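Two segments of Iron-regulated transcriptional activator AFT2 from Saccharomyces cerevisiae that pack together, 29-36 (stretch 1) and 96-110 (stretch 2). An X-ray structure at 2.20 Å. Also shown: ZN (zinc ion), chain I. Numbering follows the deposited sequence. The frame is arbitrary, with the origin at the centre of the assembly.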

# COMPACT_ATOMS: atom_id res chain seq x y z
N PHE A 29 13.79 17.63 9.53
CA PHE A 29 13.83 16.62 10.58
C PHE A 29 15.01 15.64 10.52
O PHE A 29 15.42 15.11 11.55
CB PHE A 29 12.49 15.89 10.68
CG PHE A 29 11.43 16.71 11.35
CD1 PHE A 29 11.30 16.69 12.73
CD2 PHE A 29 10.60 17.53 10.62
CE1 PHE A 29 10.34 17.46 13.36
CE2 PHE A 29 9.63 18.30 11.24
CZ PHE A 29 9.50 18.26 12.62
N TYR A 30 15.54 15.42 9.33
CA TYR A 30 16.73 14.58 9.19
C TYR A 30 17.86 15.03 10.11
O TYR A 30 18.46 14.21 10.81
CB TYR A 30 17.20 14.53 7.73
CG TYR A 30 16.75 13.31 6.97
CD1 TYR A 30 16.44 12.13 7.62
CD2 TYR A 30 16.63 13.35 5.58
CE1 TYR A 30 16.03 11.01 6.92
CE2 TYR A 30 16.22 12.24 4.88
CZ TYR A 30 15.92 11.07 5.55
OH TYR A 30 15.51 9.96 4.84
N PRO A 31 18.16 16.34 10.13
CA PRO A 31 19.23 16.81 11.02
C PRO A 31 18.93 16.52 12.49
O PRO A 31 19.85 16.53 13.31
CB PRO A 31 19.26 18.32 10.77
CG PRO A 31 18.71 18.48 9.39
CD PRO A 31 17.64 17.42 9.28
N GLN A 32 17.66 16.26 12.82
CA GLN A 32 17.27 16.00 14.20
C GLN A 32 17.28 14.50 14.52
O GLN A 32 16.80 14.08 15.58
CB GLN A 32 15.88 16.57 14.47
CG GLN A 32 15.75 18.05 14.15
CD GLN A 32 16.45 18.93 15.17
OE1 GLN A 32 16.20 18.84 16.37
NE2 GLN A 32 17.34 19.79 14.68
N GLY A 33 17.81 13.70 13.60
CA GLY A 33 17.83 12.26 13.79
C GLY A 33 16.44 11.66 13.67
O GLY A 33 16.14 10.61 14.24
N ILE A 34 15.58 12.34 12.92
CA ILE A 34 14.21 11.90 12.73
C ILE A 34 13.97 11.53 11.27
O ILE A 34 14.15 12.35 10.37
CB ILE A 34 13.20 12.97 13.16
CG1 ILE A 34 13.35 13.25 14.66
CG2 ILE A 34 11.78 12.53 12.85
CD1 ILE A 34 12.50 14.40 15.16
N ASP A 35 13.57 10.28 11.05
CA ASP A 35 13.37 9.73 9.72
C ASP A 35 11.88 9.62 9.42
O ASP A 35 11.22 8.68 9.86
CB ASP A 35 14.03 8.35 9.63
CG ASP A 35 14.06 7.79 8.22
OD1 ASP A 35 13.41 8.37 7.32
OD2 ASP A 35 14.75 6.77 8.00
N ILE A 36 11.35 10.59 8.67
CA ILE A 36 9.91 10.65 8.43
C ILE A 36 9.45 9.76 7.28
O ILE A 36 10.08 9.71 6.23
CB ILE A 36 9.44 12.08 8.14
CG1 ILE A 36 10.11 12.61 6.87
CG2 ILE A 36 9.72 13.00 9.33
CD1 ILE A 36 9.45 13.85 6.31
N ILE A 96 6.93 13.40 21.57
CA ILE A 96 7.71 12.40 22.30
C ILE A 96 8.00 11.19 21.44
O ILE A 96 7.14 10.72 20.69
CB ILE A 96 6.96 11.93 23.56
CG1 ILE A 96 6.49 13.14 24.38
CG2 ILE A 96 7.83 11.01 24.39
CD1 ILE A 96 5.64 12.76 25.58
N HIS A 97 9.22 10.67 21.53
CA HIS A 97 9.61 9.49 20.78
C HIS A 97 9.84 8.30 21.71
O HIS A 97 10.19 8.46 22.88
CB HIS A 97 10.87 9.75 19.96
CG HIS A 97 10.67 10.75 18.86
ND1 HIS A 97 10.34 10.39 17.58
CD2 HIS A 97 10.77 12.11 18.86
CE1 HIS A 97 10.23 11.48 16.83
NE2 HIS A 97 10.49 12.53 17.59
N SER A 98 9.65 7.09 21.17
CA SER A 98 9.84 5.87 21.94
C SER A 98 11.18 5.24 21.59
O SER A 98 11.40 4.05 21.82
CB SER A 98 8.72 4.88 21.64
OG SER A 98 8.78 4.45 20.29
N HIS A 99 12.07 6.04 21.02
CA HIS A 99 13.33 5.53 20.50
C HIS A 99 14.38 6.63 20.43
O HIS A 99 14.05 7.81 20.48
CB HIS A 99 13.11 4.95 19.10
CG HIS A 99 12.56 5.94 18.12
ND1 HIS A 99 13.35 6.70 17.29
CD2 HIS A 99 11.28 6.32 17.87
CE1 HIS A 99 12.59 7.49 16.55
NE2 HIS A 99 11.33 7.28 16.89
N GLU A 100 15.64 6.23 20.31
CA GLU A 100 16.73 7.18 20.22
C GLU A 100 16.78 7.80 18.82
O GLU A 100 16.44 7.15 17.83
CB GLU A 100 18.06 6.51 20.55
CG GLU A 100 18.10 5.89 21.93
CD GLU A 100 19.42 5.20 22.23
OE1 GLU A 100 20.37 5.36 21.43
OE2 GLU A 100 19.50 4.49 23.25
N LEU A 101 17.20 9.06 18.76
CA LEU A 101 17.30 9.76 17.49
C LEU A 101 18.76 9.80 17.04
O LEU A 101 19.56 10.57 17.57
CB LEU A 101 16.75 11.18 17.62
CG LEU A 101 15.34 11.30 18.21
CD1 LEU A 101 14.85 12.73 18.15
CD2 LEU A 101 14.37 10.37 17.50
N ARG A 102 19.10 8.96 16.07
CA ARG A 102 20.47 8.87 15.59
C ARG A 102 20.57 9.21 14.11
O ARG A 102 19.99 8.53 13.27
CB ARG A 102 21.03 7.47 15.85
CG ARG A 102 21.08 7.09 17.33
CD ARG A 102 21.71 5.72 17.52
NE ARG A 102 23.07 5.67 16.98
CZ ARG A 102 23.82 4.57 16.96
NH1 ARG A 102 23.34 3.43 17.45
NH2 ARG A 102 25.04 4.61 16.45
N PHE A 103 21.31 10.27 13.81
CA PHE A 103 21.51 10.69 12.43
C PHE A 103 22.49 9.78 11.70
O PHE A 103 22.34 9.53 10.51
CB PHE A 103 22.00 12.14 12.38
CG PHE A 103 22.34 12.62 11.00
CD1 PHE A 103 23.65 12.75 10.60
CD2 PHE A 103 21.33 12.91 10.10
CE1 PHE A 103 23.96 13.19 9.33
CE2 PHE A 103 21.64 13.35 8.82
CZ PHE A 103 22.95 13.49 8.43
N ASP A 104 23.49 9.28 12.42
CA ASP A 104 24.49 8.40 11.83
C ASP A 104 23.85 7.17 11.18
O ASP A 104 24.24 6.77 10.08
CB ASP A 104 25.55 8.00 12.86
CG ASP A 104 24.95 7.56 14.18
OD1 ASP A 104 25.56 7.84 15.23
OD2 ASP A 104 23.86 6.94 14.17
N LEU A 105 22.88 6.57 11.86
CA LEU A 105 22.20 5.40 11.33
C LEU A 105 21.35 5.77 10.13
O LEU A 105 21.23 5.01 9.17
CB LEU A 105 21.32 4.77 12.41
CG LEU A 105 22.04 4.33 13.69
CD1 LEU A 105 21.05 3.80 14.71
CD2 LEU A 105 23.11 3.29 13.38
N ILE A 106 20.76 6.96 10.18
CA ILE A 106 19.93 7.47 9.09
C ILE A 106 20.70 7.58 7.78
O ILE A 106 20.17 7.25 6.71
CB ILE A 106 19.32 8.84 9.45
CG1 ILE A 106 18.17 8.67 10.44
CG2 ILE A 106 18.84 9.55 8.20
CD1 ILE A 106 17.43 9.96 10.75
N THR A 107 21.95 8.03 7.85
CA THR A 107 22.75 8.26 6.66
C THR A 107 23.04 6.98 5.87
O THR A 107 23.50 7.04 4.73
CB THR A 107 24.10 8.93 7.00
OG1 THR A 107 24.94 8.00 7.68
CG2 THR A 107 23.88 10.15 7.87
N LYS A 108 22.78 5.84 6.49
CA LYS A 108 23.08 4.55 5.86
C LYS A 108 21.85 3.96 5.17
O LYS A 108 21.92 2.89 4.58
CB LYS A 108 23.63 3.57 6.89
CG LYS A 108 24.88 4.07 7.61
CD LYS A 108 25.39 3.07 8.63
CE LYS A 108 26.63 3.59 9.33
NZ LYS A 108 27.17 2.61 10.32
N THR A 109 20.74 4.68 5.24
CA THR A 109 19.48 4.21 4.66
C THR A 109 19.36 4.60 3.20
O THR A 109 20.02 5.54 2.74
CB THR A 109 18.27 4.78 5.42
OG1 THR A 109 18.18 6.19 5.17
CG2 THR A 109 18.40 4.53 6.91
N ASP A 110 18.51 3.88 2.48
CA ASP A 110 18.29 4.13 1.06
C ASP A 110 17.50 5.42 0.83
O ASP A 110 17.72 6.12 -0.17
CB ASP A 110 17.56 2.95 0.42
CG ASP A 110 17.13 3.23 -1.01
OD1 ASP A 110 18.01 3.32 -1.89
OD2 ASP A 110 15.91 3.37 -1.24
ZN ZN I . 9.85 8.65 16.58
O HOH W 1 15.97 7.47 5.85

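Segments distant in sequence can pack closely without any direct hydrogen bond between them, and these two stretches of AFT2 illustrate how. Stretch 1 begins in a tight turn: Gln 32 N and Ile 34 N both donate to Phe 29 O, at 2.8 and 3.1 Å, and Gly 33 N donates to Tyr 30 O at 2.9 Å. Stretch 2 runs as an extended loop into a short helix containing Phe 103 to Ile 106, then a type I turn from Ile 106 to Thr 109. The backbones come nearest at Gly 33 and Phe 103, whose CA atoms lie 4.2 Å apart. Glycine suits this point doubly: its phi of 71° is positive, and a CB on Gly 33 would sit only 2.9 Å from Leu 101 C, a clash.

Of all the residues, Ile 106 has the largest covered surface. Ile 106 CD1 lies 3.5 Å from Gly 33 C, while Ile 106 CG2 is 3.4 Å from Tyr 30 CE1, so one branched side chain meets both the bare peptide and the tyrosine ring. Beside the glycine, Phe 103 CD2 approaches Tyr 30 O at 3.2 Å, a close van der Waals contact of a ring carbon with a carbonyl oxygen that already accepts from Gly 33 N. Toward the N-terminal part of stretch 2, Leu 101 CD1 meets Ile 34 CG1 at 3.8 Å, an apolar pairing, and Ile 34 CD1 reaches His 97 NE2 at 3.7 Å. That histidine is held by zinc, which binds His 97 ND1 at 2.1 Å and His 99 NE2 at 2.0 Å, with two further ligands elsewhere in the structure.

Polar linkage is left to a single water. Water 1 donates to Asp 35 OD2 and Thr 109 OG1, each at 2.6 Å, and hydrogen-bonds Tyr 30 OH at 2.7 Å. Thr 109 OG1 in turn donates to Ile 106 O at 2.7 Å, tying the bridge to the turn. Apolar side chains packed against each other and against backbone thus make the fit, and one water joins the polar groups across it.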